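Side-chain contacts in TRAP solute Binding Protein (PDB 5I7I), which binds aromatic acids such as 3-hydroxybenzoate, probably handing them to the membrane components of a TRAP transporter: residues A[35-40]-A[212-217]; A[57-62]-A[252-257]; A[96-101]-A[134-139]; A[179-184]-A[301-306]. All coordinates share one frame; numbering follows the deposited sequence.

In the fold
The chain has the two-lobed build of a TRAP solute-binding protein, with a mixed sheet of five strands in one lobe and one of six in the other. Interactions 2 and 3 both reach the five-stranded sheet, at its outermost strands 59-64 and 136-143; their centres are 23 Å apart. Interaction 1 lies near the ligand, the side chain of Ala37 being about 7 Å from bound 3-hydroxybenzoate; in interaction 3 the side chain of Phe99 is about 14 Å from it. Interaction 4, on helix 297-320, lies farthest from interaction 2, centre to centre 47 Å, on the opposite side of the chain's centre.

Interaction 1 of 4, residues A[35-40]-A[212-217]; sequences MPANSN and MPSFKL
Ala37 and Ser214 bring the two backbones closest, their CA atoms 5.4 Å apart where Ala37, at the N-cap position of helix 38-54, faces a short 3-10 turn. The direct touch is slight and rests on a single hydroxyl: Ser214 OG lies 3.4 Å from Ala37 CA and 3.7 Å from Ala37 CB, so it meets the alanine by van der Waals contact. The torsion of Ser214 sets OG beside its own backbone N and opposite its carbonyl carbon (chi1 -53°), sending the oxygen across the gap. There two waters take it up. One lies 2.7 Å from Ser214 OG and gives a weak hydrogen bond to Pro36 O; the other lies 2.8 Å from Ser214 OG and accepts from Asn38 N at 2.9 Å. The hydroxyl is thus linked through water to a carbonyl just before Ala37 and to an amide just after it, the latter in the first turn of the helix. Behind Ser214 the turn is tied by Met212 O, which accepts from both Phe215 N and Leu217 N. The neighbourhood adds a direct bond between these parts of the chain, from Asn38 ND2 to Glu210 OE2, and Glu210 is a residue of the 3-hydroxybenzoate pocket. Helix 264-287 backs both segments, through Phe277 against Asn38 and Ala281 against Pro213. With one hydroxyl and two waters carrying its polar links, the contact is a hydrated one, consistent with surfaces that can part and close again beside a ligand cleft.

Interaction 2 of 4, residues A[57-62]-A[252-257]; sequences GEIKVE and DEHKKV
A histidine held in two ways sets this contact apart: the His254 ring gives a hydrogen bond at its edge to a carboxylate and takes an aliphatic chain over one face. His254 NE2 donates to Glu58 OE1 at 2.8 Å, a nearly straight bond with an N-H...O angle of 162°. The acceptor lies close to the ring plane and uses its anti lone pair, while the carboxylate is turned 56° from the imidazole. Ile59 supplies the face contact, a CH-pi interaction with CG1 3.7 Å from the ring centroid and almost on the normal. Its CG1 stands opposite the carbonyl carbon (chi1 -56°), which carries the chain on so that CD1 passes His254 CG at 3.7 Å and ends 4.1 Å from Val257 CB. Bond and packing together would restrict rotation of the ring, and the bonded carboxylate may favour its protonated form. Behind the contact, Ile59 also packs on Val25 and Leu27 of strand 25-31 and on Val51 of helix 38-54. This is a His-carboxylate hydrogen bond with a CH-pi contact over one ring face, joining helix 252-259 to the start of edge strand 59-64 in the five-stranded sheet.

Interaction 3 of 4, residues A[96-101]-A[134-139]; sequences PGRFPH and KDYKVL
Tyr136 and Phe99 reach toward each other from opposite directions in the five-stranded lobe of the TRAP solute-binding fold, and the phenol end of the tyrosine also meets Arg98. Residues 96-101, in the loop following strand 87-91, and 134-139, running into edge strand 136-143, meet through side chains and one water; even the nearest CA atoms, of Phe99 and Lys134, are 10.6 Å apart. Tyr136 OH arrives at the edge of the phenylalanine ring, near its plane, 3.9 Å from Phe99 CZ. Phe99 CE1 and Tyr136 CE1, 4.0 Å apart, make an apolar touch between the two rings. Arg98 crosses the tyrosine at about a right angle, and its guanidinium is tilted 32° from the phenol ring. In the conformer described, one of two modelled for Arg98, CG is opposite the backbone N (chi1 -174°) and the chain bends at the next bond, so that CG lies over the Phe99 face toward the rim while the guanidinium carries on to the hydroxyl. The direct bond from Arg98 NH2 to Tyr136 OH is weak, 3.3 Å long with an N-H...O angle of 127°. The stronger partner of this arginine is Asp78, which forms a salt bridge to NH2 from helix 76-82. The same helix lines the contact with Val77 against Phe99 and Val80 against Tyr136, while Leu239 and Leu241 of strand 237-243 pack on Phe99 and Tyr136 respectively. A water in the planes of both the guanidinium and the phenol completes the link: it accepts from Arg98 NE at 2.7 Å and lies 2.7 Å from Tyr136 OH.

Interaction 4 of 4, residues A[179-184]-A[301-306]; sequences EGLGAT and AEMKAA
A Schellman motif ends helix 172-180, and the leucine just before its glycine packs against the long helix 297-320. Leu181 carries this contact. Its CD2 methyl touches the flank of Met303, 3.7 Å from Met303 CG and 3.8 Å from Met303 CB, and also lies 4.0 Å from Met303 SD. The other branch shares the sulfur, with Leu181 CD1 at 4.1 Å from Met303 SD. The two side chains cross at about a right angle, the methionine running extended beyond CG so that its CB, CG and SD pass across the forked end of the leucine. In Leu181 the CG lies beside the backbone N (chi1 -65°), and from there the fork reaches across to the other helix. One turn further along that helix, Ala306 CB approaches Leu181 CD2 at 4.3 Å and fits against the backbone of residues 179-184, 3.7 Å from Gly180 O. Van der Waals packing thus makes up the contact between the segments. Gly182, at positive phi, turns the chain out of the helix, and its N bonds back to Glu179 O at 3.0 Å; the chain then enters strand 184-187 at the edge of the six-stranded sheet. Leu162 also packs on Leu181, and Phe109 on Met303. The whole is a helix C-terminus docked by an apolar residue onto a neighbouring helix, here at the Schellman turn between helix 172-180 and edge strand 184-187.

Interaction 1 of 4, residues A[35-40]-A[212-217]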
loop_
_atom_site.group_PDB
_atom_site.type_symbol
_atom_site.label_atom_id
_atom_site.label_comp_id
_atom_site.label_asym_id
_atom_site.label_seq_id
_atom_site.Cartn_x
_atom_site.Cartn_y
_atom_site.Cartn_z
ATOM N N MET A 35 -3.230 -16.776 0.445
ATOM C CA MET A 35 -4.370 -16.861 -0.465
ATOM C C MET A 35 -5.608 -16.124 0.030
ATOM O O MET A 35 -6.216 -15.392 -0.767
ATOM C CB MET A 35 -4.618 -18.360 -0.730
ATOM C CG MET A 35 -5.862 -18.770 -1.501
ATOM S SD MET A 35 -5.874 -20.576 -1.778
ATOM C CE MET A 35 -6.589 -20.715 -3.428
ATOM N N PRO A 36 -6.001 -16.218 1.305
ATOM C CA PRO A 36 -7.222 -15.522 1.759
ATOM C C PRO A 36 -7.119 -14.006 1.810
ATOM O O PRO A 36 -8.157 -13.340 1.969
ATOM C CB PRO A 36 -7.440 -16.077 3.170
ATOM C CG PRO A 36 -6.625 -17.283 3.244
ATOM C CD PRO A 36 -5.454 -17.106 2.344
ATOM N N ALA A 37 -5.937 -13.434 1.729
ATOM C CA ALA A 37 -5.832 -11.989 1.830
ATOM C C ALA A 37 -6.623 -11.346 0.703
ATOM O O ALA A 37 -6.676 -11.849 -0.418
ATOM C CB ALA A 37 -4.365 -11.551 1.738
ATOM N N ASN A 38 -7.191 -10.178 0.989
ATOM C CA ASN A 38 -7.981 -9.465 -0.013
ATOM C C ASN A 38 -7.231 -9.284 -1.329
ATOM O O ASN A 38 -7.819 -9.432 -2.413
ATOM C CB ASN A 38 -8.415 -8.118 0.533
ATOM C CG ASN A 38 -9.370 -8.262 1.678
ATOM O OD1 ASN A 38 -10.323 -9.065 1.644
ATOM N ND2 ASN A 38 -9.123 -7.504 2.732
ATOM N N SER A 39 -5.942 -8.912 -1.265
ATOM C CA SER A 39 -5.199 -8.668 -2.491
ATOM C C SER A 39 -5.254 -9.854 -3.439
ATOM O O SER A 39 -5.310 -9.672 -4.659
ATOM C CB SER A 39 -3.758 -8.269 -2.195
ATOM O OG SER A 39 -3.060 -9.314 -1.553
ATOM N N ASN A 40 -5.258 -11.073 -2.902
ATOM C CA ASN A 40 -5.355 -12.264 -3.738
ATOM C C ASN A 40 -6.814 -12.623 -4.000
ATOM O O ASN A 40 -7.253 -12.670 -5.146
ATOM C CB ASN A 40 -4.631 -13.430 -3.066
ATOM C CG ASN A 40 -3.139 -13.244 -3.018
ATOM O OD1 ASN A 40 -2.515 -12.834 -3.989
ATOM N ND2 ASN A 40 -2.563 -13.509 -1.855
ATOM N N MET A 212 -5.393 -7.042 8.343
ATOM C CA MET A 212 -5.138 -7.591 9.673
ATOM C C MET A 212 -5.672 -8.999 9.834
ATOM O O MET A 212 -4.959 -9.846 10.402
ATOM C CB MET A 212 -5.691 -6.654 10.742
ATOM C CG MET A 212 -4.942 -5.357 10.806
ATOM S SD MET A 212 -5.609 -4.161 11.962
ATOM C CE MET A 212 -5.299 -4.942 13.530
ATOM N N PRO A 213 -6.888 -9.322 9.408
ATOM C CA PRO A 213 -7.410 -10.657 9.735
ATOM C C PRO A 213 -6.633 -11.768 9.066
ATOM O O PRO A 213 -6.593 -12.887 9.592
ATOM C CB PRO A 213 -8.867 -10.584 9.271
ATOM C CG PRO A 213 -9.202 -9.112 9.344
ATOM C CD PRO A 213 -7.942 -8.441 8.867
ATOM N N SER A 214 -5.994 -11.483 7.935
ATOM C CA SER A 214 -5.214 -12.485 7.220
ATOM C C SER A 214 -4.008 -12.958 8.021
ATOM O O SER A 214 -3.462 -14.024 7.722
ATOM C CB SER A 214 -4.739 -11.911 5.886
ATOM O OG SER A 214 -5.828 -11.396 5.144
ATOM N N PHE A 215 -3.612 -12.203 9.048
ATOM C CA PHE A 215 -2.504 -12.561 9.925
ATOM C C PHE A 215 -2.916 -12.552 11.398
ATOM O O PHE A 215 -2.055 -12.543 12.283
ATOM C CB PHE A 215 -1.331 -11.608 9.686
ATOM C CG PHE A 215 -0.851 -11.594 8.271
ATOM C CD1 PHE A 215 -0.012 -12.573 7.807
ATOM C CD2 PHE A 215 -1.227 -10.572 7.409
ATOM C CE1 PHE A 215 0.436 -12.556 6.495
ATOM C CE2 PHE A 215 -0.782 -10.542 6.102
ATOM C CZ PHE A 215 0.049 -11.536 5.648
ATOM N N LYS A 216 -4.214 -12.580 11.686
ATOM C CA LYS A 216 -4.728 -12.608 13.059
ATOM C C LYS A 216 -4.345 -11.352 13.833
ATOM O O LYS A 216 -4.332 -11.354 15.063
ATOM C CB LYS A 216 -4.287 -13.866 13.825
ATOM C CG LYS A 216 -4.645 -15.195 13.178
ATOM C CD LYS A 216 -4.064 -16.347 13.998
ATOM C CE LYS A 216 -4.634 -17.699 13.604
ATOM N NZ LYS A 216 -5.218 -18.393 14.792
ATOM N N LEU A 217 -4.001 -10.271 13.144
ATOM C CA LEU A 217 -3.458 -9.115 13.844
ATOM C C LEU A 217 -4.500 -8.402 14.693
ATOM O O LEU A 217 -4.134 -7.658 15.609
ATOM C CB LEU A 217 -2.866 -8.121 12.850
ATOM C CG LEU A 217 -1.651 -8.666 12.091
ATOM C CD1 LEU A 217 -1.167 -7.707 11.029
ATOM C CD2 LEU A 217 -0.502 -8.988 13.042
HETATM O O HOH W 1 -8.115 -12.766 4.924
HETATM O O HOH W 2 -6.312 -9.122 3.581
#

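Interaction 2 of 4, residues A[57-62]-A[252-257]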
loop_
_atom_site.group_PDB
_atom_site.type_symbol
_atom_site.label_atom_id
_atom_site.label_comp_id
_atom_site.label_asym_id
_atom_site.label_seq_id
_atom_site.Cartn_x
_atom_site.Cartn_y
_atom_site.Cartn_z
ATOM N N GLY A 57 -10.807 -17.763 -22.542
ATOM C CA GLY A 57 -10.050 -18.850 -21.966
ATOM C C GLY A 57 -8.601 -18.902 -22.377
ATOM O O GLY A 57 -7.897 -19.846 -21.991
ATOM N N GLU A 58 -8.111 -17.906 -23.114
ATOM C CA GLU A 58 -6.779 -17.976 -23.697
ATOM C C GLU A 58 -5.686 -17.450 -22.765
ATOM O O GLU A 58 -4.579 -18.000 -22.750
ATOM C CB GLU A 58 -6.749 -17.227 -25.027
ATOM C CG GLU A 58 -7.678 -17.851 -26.067
ATOM C CD GLU A 58 -7.893 -16.966 -27.271
ATOM O OE1 GLU A 58 -7.199 -15.941 -27.419
ATOM O OE2 GLU A 58 -8.779 -17.293 -28.091
ATOM N N ILE A 59 -5.948 -16.390 -22.000
ATOM C CA ILE A 59 -4.956 -15.833 -21.088
ATOM C C ILE A 59 -5.247 -16.390 -19.705
ATOM O O ILE A 59 -6.236 -16.012 -19.071
ATOM C CB ILE A 59 -4.974 -14.298 -21.065
ATOM C CG1 ILE A 59 -4.772 -13.710 -22.467
ATOM C CG2 ILE A 59 -3.879 -13.785 -20.129
ATOM C CD1 ILE A 59 -4.972 -12.187 -22.532
ATOM N N LYS A 60 -4.355 -17.254 -19.223
ATOM C CA LYS A 60 -4.536 -17.995 -17.978
ATOM C C LYS A 60 -3.505 -17.513 -16.966
ATOM O O LYS A 60 -2.303 -17.756 -17.132
ATOM C CB LYS A 60 -4.320 -19.486 -18.212
ATOM C CG LYS A 60 -5.347 -20.149 -19.093
ATOM C CD LYS A 60 -5.072 -21.662 -19.178
ATOM C CE LYS A 60 -6.230 -22.448 -19.763
ATOM N NZ LYS A 60 -6.514 -22.092 -21.174
ATOM N N VAL A 61 -3.970 -16.895 -15.896
ATOM C CA VAL A 61 -3.102 -16.492 -14.799
ATOM C C VAL A 61 -3.060 -17.619 -13.771
ATOM O O VAL A 61 -4.111 -18.114 -13.339
ATOM C CB VAL A 61 -3.610 -15.187 -14.174
ATOM C CG1 VAL A 61 -2.694 -14.742 -13.036
ATOM C CG2 VAL A 61 -3.732 -14.122 -15.231
ATOM N N GLU A 62 -1.849 -18.052 -13.406
ATOM C CA GLU A 62 -1.617 -18.981 -12.304
ATOM C C GLU A 62 -1.192 -18.152 -11.096
ATOM O O GLU A 62 -0.187 -17.443 -11.148
ATOM C CB GLU A 62 -0.504 -19.987 -12.622
ATOM C CG GLU A 62 -0.728 -20.937 -13.773
ATOM C CD GLU A 62 0.514 -21.795 -14.107
ATOM O OE1 GLU A 62 1.673 -21.533 -13.621
ATOM O OE2 GLU A 62 0.306 -22.739 -14.892
ATOM N N ASP A 252 -1.863 -8.562 -30.459
ATOM C CA ASP A 252 -2.621 -7.326 -30.360
ATOM C C ASP A 252 -3.926 -7.548 -29.598
ATOM O O ASP A 252 -4.286 -6.752 -28.720
ATOM C CB ASP A 252 -2.863 -6.789 -31.771
ATOM C CG ASP A 252 -3.576 -5.470 -31.778
ATOM O OD1 ASP A 252 -3.016 -4.466 -31.277
ATOM O OD2 ASP A 252 -4.702 -5.442 -32.312
ATOM N N GLU A 253 -4.634 -8.647 -29.879
ATOM C CA GLU A 253 -5.901 -8.866 -29.176
ATOM C C GLU A 253 -5.681 -9.139 -27.691
ATOM O O GLU A 253 -6.470 -8.694 -26.849
ATOM C CB GLU A 253 -6.693 -10.006 -29.806
ATOM C CG GLU A 253 -7.352 -9.668 -31.151
ATOM C CD GLU A 253 -8.302 -8.451 -31.107
ATOM O OE1 GLU A 253 -8.327 -7.688 -32.097
ATOM O OE2 GLU A 253 -9.025 -8.249 -30.100
ATOM N N HIS A 254 -4.618 -9.870 -27.345
ATOM C CA HIS A 254 -4.345 -10.130 -25.938
ATOM C C HIS A 254 -3.901 -8.866 -25.215
ATOM O O HIS A 254 -4.305 -8.641 -24.067
ATOM C CB HIS A 254 -3.316 -11.245 -25.782
ATOM C CG HIS A 254 -3.879 -12.606 -26.000
ATOM N ND1 HIS A 254 -3.094 -13.735 -25.987
ATOM C CD2 HIS A 254 -5.145 -13.024 -26.249
ATOM C CE1 HIS A 254 -3.854 -14.793 -26.208
ATOM N NE2 HIS A 254 -5.100 -14.389 -26.370
ATOM N N LYS A 255 -3.076 -8.028 -25.860
ATOM C CA LYS A 255 -2.732 -6.737 -25.270
ATOM C C LYS A 255 -3.994 -5.952 -24.961
ATOM O O LYS A 255 -4.107 -5.334 -23.897
ATOM C CB LYS A 255 -1.850 -5.915 -26.210
ATOM C CG LYS A 255 -0.428 -6.382 -26.342
ATOM C CD LYS A 255 0.410 -5.291 -26.991
ATOM C CE LYS A 255 1.886 -5.634 -27.041
ATOM N NZ LYS A 255 2.239 -6.579 -28.108
ATOM N N LYS A 256 -4.966 -5.978 -25.870
ATOM C CA LYS A 256 -6.184 -5.214 -25.644
ATOM C C LYS A 256 -6.965 -5.732 -24.447
ATOM O O LYS A 256 -7.583 -4.940 -23.726
ATOM C CB LYS A 256 -7.042 -5.210 -26.903
ATOM C CG LYS A 256 -6.467 -4.373 -28.017
ATOM C CD LYS A 256 -7.335 -4.480 -29.262
ATOM C CE LYS A 256 -6.626 -3.988 -30.495
ATOM N NZ LYS A 256 -6.059 -2.639 -30.307
ATOM N N VAL A 257 -6.964 -7.047 -24.213
ATOM C CA VAL A 257 -7.601 -7.570 -23.003
ATOM C C VAL A 257 -6.875 -7.061 -21.760
ATOM O O VAL A 257 -7.499 -6.604 -20.786
ATOM C CB VAL A 257 -7.661 -9.106 -23.039
ATOM C CG1 VAL A 257 -8.149 -9.638 -21.686
ATOM C CG2 VAL A 257 -8.557 -9.581 -24.181
#

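Interaction 3 of 4, residues A[96-101]-A[134-139]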
loop_
_atom_site.group_PDB
_atom_site.type_symbol
_atom_site.label_atom_id
_atom_site.label_comp_id
_atom_site.label_asym_id
_atom_site.label_seq_id
_atom_site.Cartn_x
_atom_site.Cartn_y
_atom_site.Cartn_z
ATOM N N PRO A 96 13.394 0.015 -0.491
ATOM C CA PRO A 96 13.645 1.453 -0.301
ATOM C C PRO A 96 14.418 2.066 -1.454
ATOM O O PRO A 96 15.317 1.442 -2.019
ATOM C CB PRO A 96 14.466 1.507 0.988
ATOM C CG PRO A 96 14.989 0.152 1.184
ATOM C CD PRO A 96 13.959 -0.775 0.614
ATOM N N GLY A 97 14.026 3.293 -1.810
ATOM C CA GLY A 97 14.727 4.092 -2.790
ATOM C C GLY A 97 14.458 3.740 -4.238
ATOM O O GLY A 97 14.832 4.516 -5.124
ATOM N N ARG A 98 13.802 2.616 -4.505
ATOM C CA ARG A 98 13.656 2.143 -5.871
ATOM C C ARG A 98 12.608 2.927 -6.653
ATOM O O ARG A 98 12.723 3.044 -7.876
ATOM C CB ARG A 98 13.270 0.666 -5.831
ATOM C CG ARG A 98 13.209 -0.012 -7.172
ATOM C CD ARG A 98 14.449 -0.829 -7.471
ATOM N NE ARG A 98 14.162 -1.846 -8.486
ATOM C CZ ARG A 98 14.249 -3.164 -8.314
ATOM N NH1 ARG A 98 14.649 -3.686 -7.158
ATOM N NH2 ARG A 98 13.946 -3.976 -9.325
ATOM N N PHE A 99 11.593 3.464 -5.979
ATOM C CA PHE A 99 10.484 4.169 -6.625
ATOM C C PHE A 99 10.323 5.508 -5.919
ATOM O O PHE A 99 9.363 5.734 -5.171
ATOM C CB PHE A 99 9.206 3.328 -6.592
ATOM C CG PHE A 99 9.408 1.930 -7.109
ATOM C CD1 PHE A 99 9.525 1.678 -8.472
ATOM C CD2 PHE A 99 9.502 0.872 -6.228
ATOM C CE1 PHE A 99 9.726 0.395 -8.943
ATOM C CE2 PHE A 99 9.706 -0.408 -6.688
ATOM C CZ PHE A 99 9.806 -0.657 -8.049
ATOM N N PRO A 100 11.263 6.426 -6.138
ATOM C CA PRO A 100 11.330 7.611 -5.275
ATOM C C PRO A 100 10.156 8.548 -5.440
ATOM O O PRO A 100 9.726 9.184 -4.466
ATOM C CB PRO A 100 12.640 8.282 -5.694
ATOM C CG PRO A 100 12.906 7.763 -7.086
ATOM C CD PRO A 100 12.402 6.335 -7.055
ATOM N N HIS A 101 9.599 8.666 -6.650
ATOM C CA HIS A 101 8.450 9.550 -6.815
ATOM C C HIS A 101 7.292 9.114 -5.936
ATOM O O HIS A 101 6.544 9.955 -5.416
ATOM C CB HIS A 101 7.978 9.574 -8.265
ATOM C CG HIS A 101 8.899 10.282 -9.207
ATOM N ND1 HIS A 101 10.013 9.683 -9.750
ATOM C CD2 HIS A 101 8.824 11.508 -9.770
ATOM C CE1 HIS A 101 10.623 10.538 -10.555
ATOM N NE2 HIS A 101 9.907 11.647 -10.602
ATOM N N LYS A 134 9.307 2.707 -15.626
ATOM C CA LYS A 134 9.621 2.531 -17.042
ATOM C C LYS A 134 10.060 1.109 -17.386
ATOM O O LYS A 134 9.910 0.691 -18.542
ATOM C CB LYS A 134 10.681 3.553 -17.488
ATOM C CG LYS A 134 12.047 3.384 -16.842
ATOM C CD LYS A 134 13.065 4.395 -17.348
ATOM C CE LYS A 134 14.442 4.061 -16.817
ATOM N NZ LYS A 134 14.451 4.077 -15.332
ATOM N N ASP A 135 10.597 0.352 -16.429
ATOM C CA ASP A 135 11.103 -0.982 -16.736
ATOM C C ASP A 135 10.020 -2.056 -16.676
ATOM O O ASP A 135 10.341 -3.236 -16.835
ATOM C CB ASP A 135 12.256 -1.380 -15.804
ATOM C CG ASP A 135 13.500 -0.501 -15.973
ATOM O OD1 ASP A 135 13.657 0.139 -17.032
ATOM O OD2 ASP A 135 14.321 -0.482 -15.038
ATOM N N TYR A 136 8.759 -1.673 -16.443
ATOM C CA TYR A 136 7.645 -2.590 -16.243
ATOM C C TYR A 136 6.488 -2.213 -17.156
ATOM O O TYR A 136 6.381 -1.084 -17.640
ATOM C CB TYR A 136 7.132 -2.521 -14.792
ATOM C CG TYR A 136 8.206 -2.641 -13.735
ATOM C CD1 TYR A 136 8.941 -1.526 -13.352
ATOM C CD2 TYR A 136 8.531 -3.868 -13.160
ATOM C CE1 TYR A 136 9.946 -1.619 -12.406
ATOM C CE2 TYR A 136 9.533 -3.972 -12.199
ATOM C CZ TYR A 136 10.240 -2.842 -11.837
ATOM O OH TYR A 136 11.224 -2.895 -10.888
ATOM N N LYS A 137 5.592 -3.174 -17.342
ATOM C CA LYS A 137 4.245 -2.889 -17.816
ATOM C C LYS A 137 3.395 -2.624 -16.581
ATOM O O LYS A 137 3.174 -3.525 -15.755
ATOM C CB LYS A 137 3.683 -4.060 -18.631
ATOM C CG LYS A 137 2.191 -3.957 -18.929
ATOM C CD LYS A 137 1.817 -2.742 -19.761
ATOM C CE LYS A 137 0.298 -2.707 -19.953
ATOM N NZ LYS A 137 -0.128 -1.583 -20.840
ATOM N N VAL A 138 2.909 -1.402 -16.459
ATOM C CA VAL A 138 2.102 -1.030 -15.305
ATOM C C VAL A 138 0.690 -1.540 -15.541
ATOM O O VAL A 138 0.063 -1.208 -16.557
ATOM C CB VAL A 138 2.099 0.485 -15.087
ATOM C CG1 VAL A 138 1.125 0.870 -13.963
ATOM C CG2 VAL A 138 3.503 0.990 -14.773
ATOM N N LEU A 139 0.186 -2.363 -14.622
ATOM C CA LEU A 139 -1.234 -2.685 -14.628
ATOM C C LEU A 139 -2.000 -1.659 -13.806
ATOM O O LEU A 139 -2.933 -1.026 -14.315
ATOM C CB LEU A 139 -1.489 -4.120 -14.154
ATOM C CG LEU A 139 -0.722 -5.193 -14.942
ATOM C CD1 LEU A 139 -0.946 -6.540 -14.296
ATOM C CD2 LEU A 139 -1.127 -5.208 -16.414
HETATM O O HOH W 3 12.921 -0.749 -10.667
#

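Interaction 4 of 4, residues A[179-184]-A[301-306]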
loop_
_atom_site.group_PDB
_atom_site.type_symbol
_atom_site.label_atom_id
_atom_site.label_comp_id
_atom_site.label_asym_id
_atom_site.label_seq_id
_atom_site.Cartn_x
_atom_site.Cartn_y
_atom_site.Cartn_z
ATOM N N GLU A 179 8.781 7.641 13.826
ATOM C CA GLU A 179 9.780 8.324 14.644
ATOM C C GLU A 179 9.359 9.761 14.938
ATOM O O GLU A 179 9.554 10.257 16.057
ATOM C CB GLU A 179 11.131 8.287 13.929
ATOM C CG GLU A 179 12.301 8.658 14.810
ATOM C CD GLU A 179 12.402 10.157 15.089
ATOM O OE1 GLU A 179 12.877 10.553 16.189
ATOM O OE2 GLU A 179 11.991 10.940 14.204
ATOM N N GLY A 180 8.778 10.447 13.950
ATOM C CA GLY A 180 8.427 11.838 14.143
ATOM C C GLY A 180 7.251 12.013 15.073
ATOM O O GLY A 180 7.053 13.105 15.617
ATOM N N LEU A 181 6.467 10.964 15.257
ATOM C CA LEU A 181 5.381 10.964 16.225
ATOM C C LEU A 181 5.830 10.497 17.600
ATOM O O LEU A 181 5.003 10.431 18.516
ATOM C CB LEU A 181 4.245 10.064 15.725
ATOM C CG LEU A 181 3.554 10.545 14.460
ATOM C CD1 LEU A 181 2.525 9.532 13.996
ATOM C CD2 LEU A 181 2.878 11.887 14.696
ATOM N N GLY A 182 7.105 10.160 17.771
ATOM C CA GLY A 182 7.654 9.811 19.060
ATOM C C GLY A 182 7.952 8.347 19.252
ATOM O O GLY A 182 8.518 7.983 20.288
ATOM N N ALA A 183 7.587 7.495 18.306
ATOM C CA ALA A 183 7.776 6.062 18.463
ATOM C C ALA A 183 9.203 5.654 18.130
ATOM O O ALA A 183 9.998 6.426 17.589
ATOM C CB ALA A 183 6.828 5.302 17.542
ATOM N N THR A 184 9.523 4.414 18.507
ATOM C CA THR A 184 10.741 3.755 18.069
ATOM C C THR A 184 10.372 2.924 16.851
ATOM O O THR A 184 9.673 1.910 16.998
ATOM C CB THR A 184 11.283 2.858 19.167
ATOM O OG1 THR A 184 11.714 3.674 20.260
ATOM C CG2 THR A 184 12.463 2.032 18.655
ATOM N N ALA A 301 -3.967 17.855 15.853
ATOM C CA ALA A 301 -3.164 18.970 15.358
ATOM C C ALA A 301 -1.681 18.764 15.643
ATOM O O ALA A 301 -0.820 19.110 14.823
ATOM C CB ALA A 301 -3.659 20.291 15.962
ATOM N N GLU A 302 -1.365 18.203 16.806
ATOM C CA GLU A 302 0.021 17.932 17.156
ATOM C C GLU A 302 0.653 16.930 16.192
ATOM O O GLU A 302 1.809 17.099 15.771
ATOM C CB GLU A 302 0.048 17.423 18.591
ATOM C CG GLU A 302 1.394 17.072 19.094
ATOM C CD GLU A 302 1.363 16.821 20.590
ATOM O OE1 GLU A 302 2.131 17.489 21.315
ATOM O OE2 GLU A 302 0.537 15.988 21.040
ATOM N N MET A 303 -0.087 15.875 15.837
ATOM C CA MET A 303 0.432 14.919 14.860
ATOM C C MET A 303 0.606 15.563 13.492
ATOM O O MET A 303 1.611 15.311 12.819
ATOM C CB MET A 303 -0.459 13.698 14.756
ATOM C CG MET A 303 -0.401 12.844 15.984
ATOM S SD MET A 303 -0.914 11.158 15.633
ATOM C CE MET A 303 -0.585 10.420 17.228
ATOM N N LYS A 304 -0.338 16.399 13.063
ATOM C CA LYS A 304 -0.194 17.024 11.751
ATOM C C LYS A 304 0.979 17.994 11.730
ATOM O O LYS A 304 1.699 18.081 10.731
ATOM C CB LYS A 304 -1.492 17.703 11.313
ATOM C CG LYS A 304 -2.641 16.710 11.135
ATOM C CD LYS A 304 -3.750 17.295 10.282
ATOM C CE LYS A 304 -4.878 16.299 10.110
ATOM N NZ LYS A 304 -6.003 16.763 9.281
ATOM N N ALA A 305 1.198 18.722 12.822
ATOM C CA ALA A 305 2.342 19.626 12.875
ATOM C C ALA A 305 3.649 18.854 12.792
ATOM O O ALA A 305 4.566 19.251 12.065
ATOM C CB ALA A 305 2.298 20.447 14.158
ATOM N N ALA A 306 3.731 17.722 13.508
ATOM C CA ALA A 306 4.917 16.876 13.419
ATOM C C ALA A 306 5.109 16.376 11.996
ATOM O O ALA A 306 6.239 16.292 11.500
ATOM C CB ALA A 306 4.796 15.707 14.388
#